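Local coordinates for 11S globulin subunit beta (Cucurbita maxima, PDB 2E9Q), which serves as a seed storage protein, an 11S globulin that acts as a nutrient reservoir in pumpkin seeds, at residues G74-G79 against D240-V245; F93-I98 against W146-G151; V356-N361 against Q381-I386. All coordinates share one frame; numbering follows the deposited sequence.

Contact 1 (G74-G79 against D240-V245); sequences GLLLPG and DRIVQV
Leu77 and Val243 make the apolar centre of this contact, their side chains crossing at about a right angle with Leu77 CD2 just 3.4 Å from Val243 CG2, a close approach for two methyl groups. They belong to an antiparallel pairing in which the short strand 242-244 joins strand 74-81 in a sheet of the N-terminal cupin beta-barrel. Leu77 has CG anti to its carbonyl carbon (chi1 -50°), which lets its two methyls divide the work: CD2 presses on the valine while CD1 lies near Asp240 O. Replacing Leu77 with an alanine would probably leave the Val243 methyls without this mate and open a gap beside the carbonyl of Asp240.

Leu75 runs alongside Val243 on the same face of the sheet, and its CB also meets Val245 CG1 at 3.7 Å. Leu75 and Val245 also pack on Asn427 of a second subunit, and Leu77 on Met428 of that subunit, so these apolar side chains lie buried at the subunit interface. On the other face Leu76 CD1 reaches Ile242 CG1 at 4.1 Å, and both side chains also touch Ile70 of strand 63-70.

Between the two faces the backbones are laced together. Leu75 and Val243 exchange hydrogen bonds, Leu75 N to Val243 O at 2.7 Å and Val243 N to Leu75 O at 2.8 Å. A third bond, Leu77 N to Arg241 O at 2.9 Å, is nearly straight.

At the polar edge Arg241 lays its aliphatic CG beside Leu76 CD1, while its charged end goes to acids: NH1 forms a salt bridge with Glu187, and NE another with Asp240. Asp240 OD1 is gripped twice from the same face of its carboxylate, by Arg241 N at 2.8 Å and by Arg241 NE at 2.9 Å.

Contact 2 (F93-I98 against W146-G151); sequences FGIRGI and WMYNRG
Ile95 and Tyr148 trade the central pair of hydrogen bonds here, Tyr148 N to Ile95 O at 2.9 Å and Ile95 N to Tyr148 O at 3.1 Å. They hold strands 93-98 and 145-149 antiparallel in a sheet of the N-terminal cupin barrel. Gly97 and Trp146 form the next hydrogen-bonded pair, with Gly97 N 3.2 Å from Trp146 O. Past the other end, Arg150 N donates to Phe93 O, a longer bond of 3.3 Å. There the chain bends in an Asx turn: Asn149 OD1 accepts from Gly151 N, while Asn149 ND2 is held by Ser153 O.

Two glycines sit where a CB would collide with the partner strand. Gly94 CA comes within 3.1 Å of Tyr148 O, which a CB would strike. At Gly97 a CB would run into the indole of Trp146, whose CG stands between the backbone N and the carbonyl carbon (chi1 55°), turning the ring over the partner strand. Gly97 CA is only 3.5 Å from Trp146 NE1, a nitrogen that donates to Gln126 OE1. Beside the indole, Ile95 sets CG1 against both Trp146 CZ3 and Tyr148 CB, its branched chain running alongside the tyrosine.

Phe93 and Arg150 finish the packing at the outer end of the pairing, crossing at about a right angle. The ring presents its edge to one face of the guanidinium, the planes 80° apart, with Phe93 CD2 3.4 Å from Arg150 NH1. A face of the same ring takes a CH-pi contact from Gly151, whose CA, bare of any side chain, sits 4.2 Å from the Phe93 ring centroid.

Contact 3 (V356-N361 against Q381-I386); sequences VQVVDN and QNFVVI
Four backbone hydrogen bonds, two for each of the pairs Gln357-Ile386 and Val359-Val384, carry the polar part of this contact. The shortest runs from Val359 N to Val384 O at 2.9 Å, with Ile386 N to Gln357 O close behind at 3.0 Å. The CA-H groups of the intervening residues add to the lacing, as where Val358 CA lies 3.2 Å from Val384 O.

Apolar contacts fill the face that bears Val358 and Val385. Val385 CG2 is anti to its backbone N, and from there it meets Val356 CG1 at 4.0 Å. Val358 turns CG1 the other way along the strand, to Phe383 CB at 3.8 Å and the edge of the phenyl ring. Beta-branched residues suit such extended chains, and these belong to the antiparallel strands 353-359 and 384-390 of the C-terminal cupin barrel, where Val356 and Val358 also touch strand 365-372.

A CH-pi contact lies just past the paired region. Asp360 CB stands over a face of the Phe383 ring, 4.1 Å from its centroid and 23° off the ring normal. With CG between the backbone N and the carbonyl carbon (chi1 67°), the carboxylate of Asp360 is carried away from the ring, and its OD2 accepts from Phe362 N and Gln364 N.

Of the polar side chains, Gln357 stands on the face of Val359 and uses both ends of its amide: NE2 donates to Asp368 OD1, and OE1 accepts from Ala214 N of a third subunit.

In the fold
Contacts 1 and 2 are successive steps across one sheet, their centres 10 Å apart. Strand 74-81 lies between strands 242-244 and 145-149, and its Leu76 N, 2.8 Å from Met147 O, and Gly74 O, 3.0 Å from Asn149 N, probably bond the two contacts together. Contact 3 belongs to the second cupin domain, across the chain's centre, about 39 Å from contact 1 and 37 Å from contact 2 between centres. Its pairing of strands 353-359 and 384-390 resembles contact 2, its counterpart in the first. It alone approaches the magnesium-binding residues Lys387 and Arg447: the side chain of Val385 is about 4 Å from that of Lys387 and about 9 Å from that of Arg447.

Contact 1 (G74-G79 against D240-V245)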
loop_
_atom_site.group_PDB
_atom_site.type_symbol
_atom_site.label_atom_id
_atom_site.label_comp_id
_atom_site.label_asym_id
_atom_site.label_seq_id
_atom_site.Cartn_x
_atom_site.Cartn_y
_atom_site.Cartn_z
ATOM N N GLY A 74 -26.881 0.136 29.197
ATOM C CA GLY A 74 -26.319 1.137 28.309
ATOM C C GLY A 74 -26.234 0.699 26.860
ATOM O O GLY A 74 -25.897 -0.444 26.562
ATOM N N LEU A 75 -26.537 1.619 25.953
ATOM C CA LEU A 75 -26.487 1.336 24.530
ATOM C C LEU A 75 -25.579 2.316 23.770
ATOM O O LEU A 75 -25.862 3.508 23.696
ATOM C CB LEU A 75 -27.899 1.398 23.936
ATOM C CG LEU A 75 -27.996 1.324 22.404
ATOM C CD1 LEU A 75 -27.664 -0.091 21.926
ATOM C CD2 LEU A 75 -29.398 1.738 21.948
ATOM N N LEU A 76 -24.479 1.810 23.224
ATOM C CA LEU A 76 -23.583 2.641 22.435
ATOM C C LEU A 76 -24.275 2.711 21.090
ATOM O O LEU A 76 -24.459 1.694 20.426
ATOM C CB LEU A 76 -22.214 1.976 22.290
ATOM C CG LEU A 76 -21.214 2.599 21.302
ATOM C CD1 LEU A 76 -20.948 4.067 21.639
ATOM C CD2 LEU A 76 -19.917 1.785 21.344
ATOM N N LEU A 77 -24.690 3.904 20.700
ATOM C CA LEU A 77 -25.393 4.070 19.445
ATOM C C LEU A 77 -24.551 3.614 18.263
ATOM O O LEU A 77 -23.319 3.687 18.300
ATOM C CB LEU A 77 -25.802 5.529 19.275
ATOM C CG LEU A 77 -26.524 6.086 20.511
ATOM C CD1 LEU A 77 -26.918 7.527 20.271
ATOM C CD2 LEU A 77 -27.757 5.239 20.801
ATOM N N PRO A 78 -25.214 3.137 17.192
ATOM C CA PRO A 78 -24.527 2.660 15.987
ATOM C C PRO A 78 -23.861 3.727 15.139
ATOM O O PRO A 78 -24.409 4.802 14.911
ATOM C CB PRO A 78 -25.633 1.947 15.212
ATOM C CG PRO A 78 -26.832 2.757 15.541
ATOM C CD PRO A 78 -26.674 3.001 17.043
ATOM N N GLY A 79 -22.670 3.402 14.667
ATOM C CA GLY A 79 -21.942 4.302 13.806
ATOM C C GLY A 79 -20.897 3.500 13.061
ATOM O O GLY A 79 -20.668 2.328 13.381
ATOM N N ASP A 240 -25.627 12.136 24.185
ATOM C CA ASP A 240 -24.345 11.821 23.563
ATOM C C ASP A 240 -24.390 10.407 22.948
ATOM O O ASP A 240 -25.453 9.955 22.532
ATOM C CB ASP A 240 -23.192 11.952 24.552
ATOM C CG ASP A 240 -21.849 12.135 23.849
ATOM O OD1 ASP A 240 -21.041 11.180 23.817
ATOM O OD2 ASP A 240 -21.609 13.238 23.309
ATOM N N ARG A 241 -23.266 9.701 22.923
ATOM C CA ARG A 241 -23.198 8.388 22.277
ATOM C C ARG A 241 -23.605 7.102 23.018
ATOM O O ARG A 241 -23.839 6.070 22.375
ATOM C CB ARG A 241 -21.792 8.202 21.708
ATOM C CG ARG A 241 -20.778 7.654 22.693
ATOM C CD ARG A 241 -19.369 8.054 22.268
ATOM N NE ARG A 241 -19.200 9.499 22.372
ATOM C CZ ARG A 241 -18.738 10.276 21.399
ATOM N NH1 ARG A 241 -18.392 9.736 20.240
ATOM N NH2 ARG A 241 -18.640 11.595 21.581
ATOM N N ILE A 242 -23.662 7.137 24.349
ATOM C CA ILE A 242 -24.050 5.955 25.109
ATOM C C ILE A 242 -25.373 6.280 25.809
ATOM O O ILE A 242 -25.412 7.111 26.717
ATOM C CB ILE A 242 -22.966 5.585 26.144
ATOM C CG1 ILE A 242 -21.607 5.425 25.447
ATOM C CG2 ILE A 242 -23.332 4.290 26.850
ATOM C CD1 ILE A 242 -20.447 5.177 26.399
ATOM N N VAL A 243 -26.457 5.633 25.384
ATOM C CA VAL A 243 -27.773 5.917 25.949
ATOM C C VAL A 243 -28.419 4.849 26.842
ATOM O O VAL A 243 -28.096 3.663 26.778
ATOM C CB VAL A 243 -28.763 6.259 24.826
ATOM C CG1 VAL A 243 -28.192 7.367 23.951
ATOM C CG2 VAL A 243 -29.050 5.019 23.989
ATOM N N GLN A 244 -29.341 5.297 27.686
ATOM C CA GLN A 244 -30.061 4.402 28.584
ATOM C C GLN A 244 -31.215 3.817 27.780
ATOM O O GLN A 244 -31.989 4.558 27.176
ATOM C CB GLN A 244 -30.621 5.189 29.772
ATOM C CG GLN A 244 -31.089 4.327 30.936
ATOM C CD GLN A 244 -29.933 3.867 31.806
ATOM O OE1 GLN A 244 -30.115 3.113 32.767
ATOM N NE2 GLN A 244 -28.729 4.331 31.477
ATOM N N VAL A 245 -31.321 2.494 27.743
ATOM C CA VAL A 245 -32.417 1.870 27.006
ATOM C C VAL A 245 -33.662 1.930 27.886
ATOM O O VAL A 245 -33.616 1.611 29.077
ATOM C CB VAL A 245 -32.122 0.395 26.659
ATOM C CG1 VAL A 245 -30.823 0.298 25.878
ATOM C CG2 VAL A 245 -32.052 -0.432 27.914
#

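Contact 2 (F93-I98 against W146-G151)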
loop_
_atom_site.group_PDB
_atom_site.type_symbol
_atom_site.label_atom_id
_atom_site.label_comp_id
_atom_site.label_asym_id
_atom_site.label_seq_id
_atom_site.Cartn_x
_atom_site.Cartn_y
_atom_site.Cartn_z
ATOM N N PHE A 93 -20.325 -8.106 29.789
ATOM C CA PHE A 93 -20.806 -8.852 28.637
ATOM C C PHE A 93 -22.080 -8.250 28.082
ATOM O O PHE A 93 -22.824 -7.575 28.791
ATOM C CB PHE A 93 -21.014 -10.341 28.964
ATOM C CG PHE A 93 -21.921 -10.609 30.135
ATOM C CD1 PHE A 93 -21.430 -10.569 31.438
ATOM C CD2 PHE A 93 -23.252 -10.957 29.929
ATOM C CE1 PHE A 93 -22.249 -10.877 32.525
ATOM C CE2 PHE A 93 -24.090 -11.268 31.010
ATOM C CZ PHE A 93 -23.587 -11.230 32.313
ATOM N N GLY A 94 -22.314 -8.472 26.797
ATOM C CA GLY A 94 -23.494 -7.921 26.181
ATOM C C GLY A 94 -23.723 -8.448 24.781
ATOM O O GLY A 94 -23.211 -9.507 24.410
ATOM N N ILE A 95 -24.496 -7.697 24.008
ATOM C CA ILE A 95 -24.817 -8.079 22.651
ATOM C C ILE A 95 -24.464 -6.960 21.688
ATOM O O ILE A 95 -24.495 -5.779 22.049
ATOM C CB ILE A 95 -26.316 -8.439 22.529
ATOM C CG1 ILE A 95 -27.183 -7.242 22.905
ATOM C CG2 ILE A 95 -26.636 -9.592 23.479
ATOM C CD1 ILE A 95 -28.683 -7.536 22.898
ATOM N N ARG A 96 -24.114 -7.348 20.465
ATOM C CA ARG A 96 -23.731 -6.403 19.432
ATOM C C ARG A 96 -24.486 -6.702 18.143
ATOM O O ARG A 96 -24.985 -7.816 17.935
ATOM C CB ARG A 96 -22.229 -6.513 19.165
ATOM C CG ARG A 96 -21.822 -7.868 18.587
ATOM C CD ARG A 96 -20.308 -8.110 18.530
ATOM N NE ARG A 96 -19.599 -7.101 17.752
ATOM C CZ ARG A 96 -18.626 -7.360 16.881
ATOM N NH1 ARG A 96 -18.236 -8.602 16.653
ATOM N NH2 ARG A 96 -18.016 -6.363 16.258
ATOM N N GLY A 97 -24.553 -5.701 17.280
ATOM C CA GLY A 97 -25.197 -5.857 15.996
ATOM C C GLY A 97 -24.250 -5.264 14.970
ATOM O O GLY A 97 -23.924 -4.075 15.038
ATOM N N ILE A 98 -23.783 -6.078 14.033
ATOM C CA ILE A 98 -22.872 -5.586 13.018
ATOM C C ILE A 98 -23.259 -6.092 11.636
ATOM O O ILE A 98 -22.997 -7.239 11.274
ATOM C CB ILE A 98 -21.408 -5.967 13.349
ATOM C CG1 ILE A 98 -20.486 -5.505 12.224
ATOM C CG2 ILE A 98 -21.290 -7.456 13.604
ATOM C CD1 ILE A 98 -19.004 -5.633 12.548
ATOM N N TRP A 146 -23.256 -1.482 16.943
ATOM C CA TRP A 146 -23.784 -0.935 18.183
ATOM C C TRP A 146 -23.586 -1.993 19.258
ATOM O O TRP A 146 -23.584 -3.192 18.968
ATOM C CB TRP A 146 -25.271 -0.590 18.044
ATOM C CG TRP A 146 -26.129 -1.736 17.582
ATOM C CD1 TRP A 146 -26.526 -1.997 16.301
ATOM C CD2 TRP A 146 -26.696 -2.778 18.397
ATOM N NE1 TRP A 146 -27.302 -3.129 16.266
ATOM C CE2 TRP A 146 -27.425 -3.630 17.535
ATOM C CE3 TRP A 146 -26.659 -3.071 19.768
ATOM C CZ2 TRP A 146 -28.116 -4.763 18.000
ATOM C CZ3 TRP A 146 -27.350 -4.207 20.234
ATOM C CH2 TRP A 146 -28.069 -5.034 19.345
ATOM N N MET A 147 -23.387 -1.556 20.491
ATOM C CA MET A 147 -23.188 -2.493 21.575
ATOM C C MET A 147 -24.058 -2.141 22.764
ATOM O O MET A 147 -24.294 -0.961 23.052
ATOM C CB MET A 147 -21.714 -2.527 21.975
ATOM C CG MET A 147 -20.823 -3.097 20.881
ATOM S SD MET A 147 -19.081 -3.079 21.281
ATOM C CE MET A 147 -18.592 -1.533 20.523
ATOM N N TYR A 148 -24.550 -3.184 23.427
ATOM C CA TYR A 148 -25.423 -3.047 24.572
ATOM C C TYR A 148 -24.884 -3.853 25.740
ATOM O O TYR A 148 -24.398 -4.967 25.569
ATOM C CB TYR A 148 -26.824 -3.542 24.210
ATOM C CG TYR A 148 -27.753 -3.676 25.392
ATOM C CD1 TYR A 148 -28.423 -2.567 25.910
ATOM C CD2 TYR A 148 -27.941 -4.909 26.014
ATOM C CE1 TYR A 148 -29.261 -2.686 27.021
ATOM C CE2 TYR A 148 -28.773 -5.040 27.126
ATOM C CZ TYR A 148 -29.429 -3.923 27.620
ATOM O OH TYR A 148 -30.251 -4.051 28.711
ATOM N N ASN A 149 -24.969 -3.278 26.928
ATOM C CA ASN A 149 -24.510 -3.942 28.132
ATOM C C ASN A 149 -25.730 -4.631 28.741
ATOM O O ASN A 149 -26.737 -3.980 29.031
ATOM C CB ASN A 149 -23.943 -2.908 29.110
ATOM C CG ASN A 149 -23.394 -3.536 30.373
ATOM O OD1 ASN A 149 -23.181 -4.747 30.439
ATOM N ND2 ASN A 149 -23.145 -2.705 31.389
ATOM N N ARG A 150 -25.647 -5.948 28.913
ATOM C CA ARG A 150 -26.752 -6.704 29.493
ATOM C C ARG A 150 -26.336 -7.316 30.827
ATOM O O ARG A 150 -27.049 -8.138 31.395
ATOM C CB ARG A 150 -27.228 -7.800 28.523
ATOM C CG ARG A 150 -26.390 -9.076 28.469
ATOM C CD ARG A 150 -27.013 -10.052 27.455
ATOM N NE ARG A 150 -26.624 -11.454 27.639
ATOM C CZ ARG A 150 -25.441 -11.970 27.310
ATOM N NH1 ARG A 150 -24.497 -11.210 26.772
ATOM N NH2 ARG A 150 -25.205 -13.260 27.516
ATOM N N GLY A 151 -25.172 -6.905 31.324
ATOM C CA GLY A 151 -24.687 -7.419 32.592
ATOM C C GLY A 151 -24.959 -6.456 33.733
ATOM O O GLY A 151 -25.597 -5.423 33.540
#

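Contact 3 (V356-N361 against Q381-I386)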
loop_
_atom_site.group_PDB
_atom_site.type_symbol
_atom_site.label_atom_id
_atom_site.label_comp_id
_atom_site.label_asym_id
_atom_site.label_seq_id
_atom_site.Cartn_x
_atom_site.Cartn_y
_atom_site.Cartn_z
ATOM N N VAL A 356 9.201 -1.923 32.010
ATOM C CA VAL A 356 9.436 -2.206 30.604
ATOM C C VAL A 356 10.573 -1.377 30.029
ATOM O O VAL A 356 10.670 -0.179 30.295
ATOM C CB VAL A 356 8.180 -1.911 29.772
ATOM C CG1 VAL A 356 8.438 -2.247 28.310
ATOM C CG2 VAL A 356 7.001 -2.710 30.307
ATOM N N GLN A 357 11.424 -2.023 29.238
ATOM C CA GLN A 357 12.530 -1.351 28.582
ATOM C C GLN A 357 12.466 -1.639 27.091
ATOM O O GLN A 357 12.216 -2.778 26.673
ATOM C CB GLN A 357 13.880 -1.814 29.133
ATOM C CG GLN A 357 14.140 -1.429 30.586
ATOM C CD GLN A 357 15.621 -1.416 30.935
ATOM O OE1 GLN A 357 16.368 -2.318 30.564
ATOM N NE2 GLN A 357 16.047 -0.387 31.656
ATOM N N VAL A 358 12.683 -0.598 26.294
ATOM C CA VAL A 358 12.650 -0.700 24.846
ATOM C C VAL A 358 13.931 -0.086 24.302
ATOM O O VAL A 358 14.353 0.977 24.752
ATOM C CB VAL A 358 11.439 0.065 24.272
ATOM C CG1 VAL A 358 11.378 -0.115 22.764
ATOM C CG2 VAL A 358 10.145 -0.413 24.945
ATOM N N VAL A 359 14.546 -0.752 23.331
ATOM C CA VAL A 359 15.787 -0.267 22.758
ATOM C C VAL A 359 15.661 -0.117 21.256
ATOM O O VAL A 359 14.986 -0.914 20.595
ATOM C CB VAL A 359 16.954 -1.228 23.093
ATOM C CG1 VAL A 359 18.237 -0.756 22.441
ATOM C CG2 VAL A 359 17.134 -1.312 24.607
ATOM N N ASP A 360 16.310 0.905 20.705
ATOM C CA ASP A 360 16.227 1.134 19.273
ATOM C C ASP A 360 17.454 0.652 18.526
ATOM O O ASP A 360 18.311 -0.026 19.093
ATOM C CB ASP A 360 15.948 2.615 18.983
ATOM C CG ASP A 360 17.110 3.534 19.367
ATOM O OD1 ASP A 360 16.865 4.753 19.414
ATOM O OD2 ASP A 360 18.252 3.053 19.603
ATOM N N ASN A 361 17.517 0.982 17.242
ATOM C CA ASN A 361 18.619 0.564 16.385
ATOM C C ASN A 361 19.952 1.234 16.718
ATOM O O ASN A 361 21.010 0.804 16.243
ATOM C CB ASN A 361 18.254 0.817 14.921
ATOM C CG ASN A 361 17.902 2.273 14.650
ATOM O OD1 ASN A 361 18.642 2.988 13.978
ATOM N ND2 ASN A 361 16.775 2.713 15.175
ATOM N N GLN A 381 7.703 -1.386 15.403
ATOM C CA GLN A 381 8.192 -2.534 14.676
ATOM C C GLN A 381 9.722 -2.582 14.785
ATOM O O GLN A 381 10.404 -1.556 14.618
ATOM C CB GLN A 381 7.778 -2.404 13.203
ATOM C CG GLN A 381 8.289 -3.516 12.286
ATOM C CD GLN A 381 8.159 -3.169 10.804
ATOM O OE1 GLN A 381 8.464 -3.988 9.942
ATOM N NE2 GLN A 381 7.713 -1.947 10.510
ATOM N N ASN A 382 10.235 -3.774 15.086
ATOM C CA ASN A 382 11.669 -4.053 15.213
ATOM C C ASN A 382 12.380 -3.557 16.467
ATOM O O ASN A 382 13.537 -3.909 16.694
ATOM C CB ASN A 382 12.444 -3.533 13.996
ATOM C CG ASN A 382 11.952 -4.119 12.701
ATOM O OD1 ASN A 382 11.836 -5.338 12.555
ATOM N ND2 ASN A 382 11.662 -3.250 11.739
ATOM N N PHE A 383 11.716 -2.741 17.273
ATOM C CA PHE A 383 12.350 -2.247 18.490
ATOM C C PHE A 383 12.378 -3.390 19.510
ATOM O O PHE A 383 11.380 -4.090 19.707
ATOM C CB PHE A 383 11.600 -1.020 19.039
ATOM C CG PHE A 383 11.922 0.284 18.310
ATOM C CD1 PHE A 383 11.883 1.508 18.999
ATOM C CD2 PHE A 383 12.275 0.291 16.959
ATOM C CE1 PHE A 383 12.192 2.711 18.358
ATOM C CE2 PHE A 383 12.593 1.502 16.296
ATOM C CZ PHE A 383 12.550 2.712 17.000
ATOM N N VAL A 384 13.533 -3.590 20.133
ATOM C CA VAL A 384 13.712 -4.665 21.099
ATOM C C VAL A 384 13.072 -4.334 22.434
ATOM O O VAL A 384 13.141 -3.196 22.906
ATOM C CB VAL A 384 15.203 -4.976 21.276
ATOM C CG1 VAL A 384 15.381 -6.177 22.172
ATOM C CG2 VAL A 384 15.830 -5.239 19.900
ATOM N N VAL A 385 12.450 -5.333 23.049
ATOM C CA VAL A 385 11.764 -5.085 24.298
ATOM C C VAL A 385 11.872 -6.163 25.362
ATOM O O VAL A 385 12.034 -7.351 25.065
ATOM C CB VAL A 385 10.261 -4.790 24.029
ATOM C CG1 VAL A 385 9.661 -5.882 23.160
ATOM C CG2 VAL A 385 9.490 -4.694 25.335
ATOM N N ILE A 386 11.782 -5.724 26.612
ATOM C CA ILE A 386 11.828 -6.609 27.758
ATOM C C ILE A 386 10.761 -6.147 28.729
ATOM O O ILE A 386 10.600 -4.949 28.971
ATOM C CB ILE A 386 13.207 -6.581 28.453
ATOM C CG1 ILE A 386 14.266 -7.167 27.516
ATOM C CG2 ILE A 386 13.147 -7.380 29.755
ATOM C CD1 ILE A 386 15.667 -7.247 28.109
#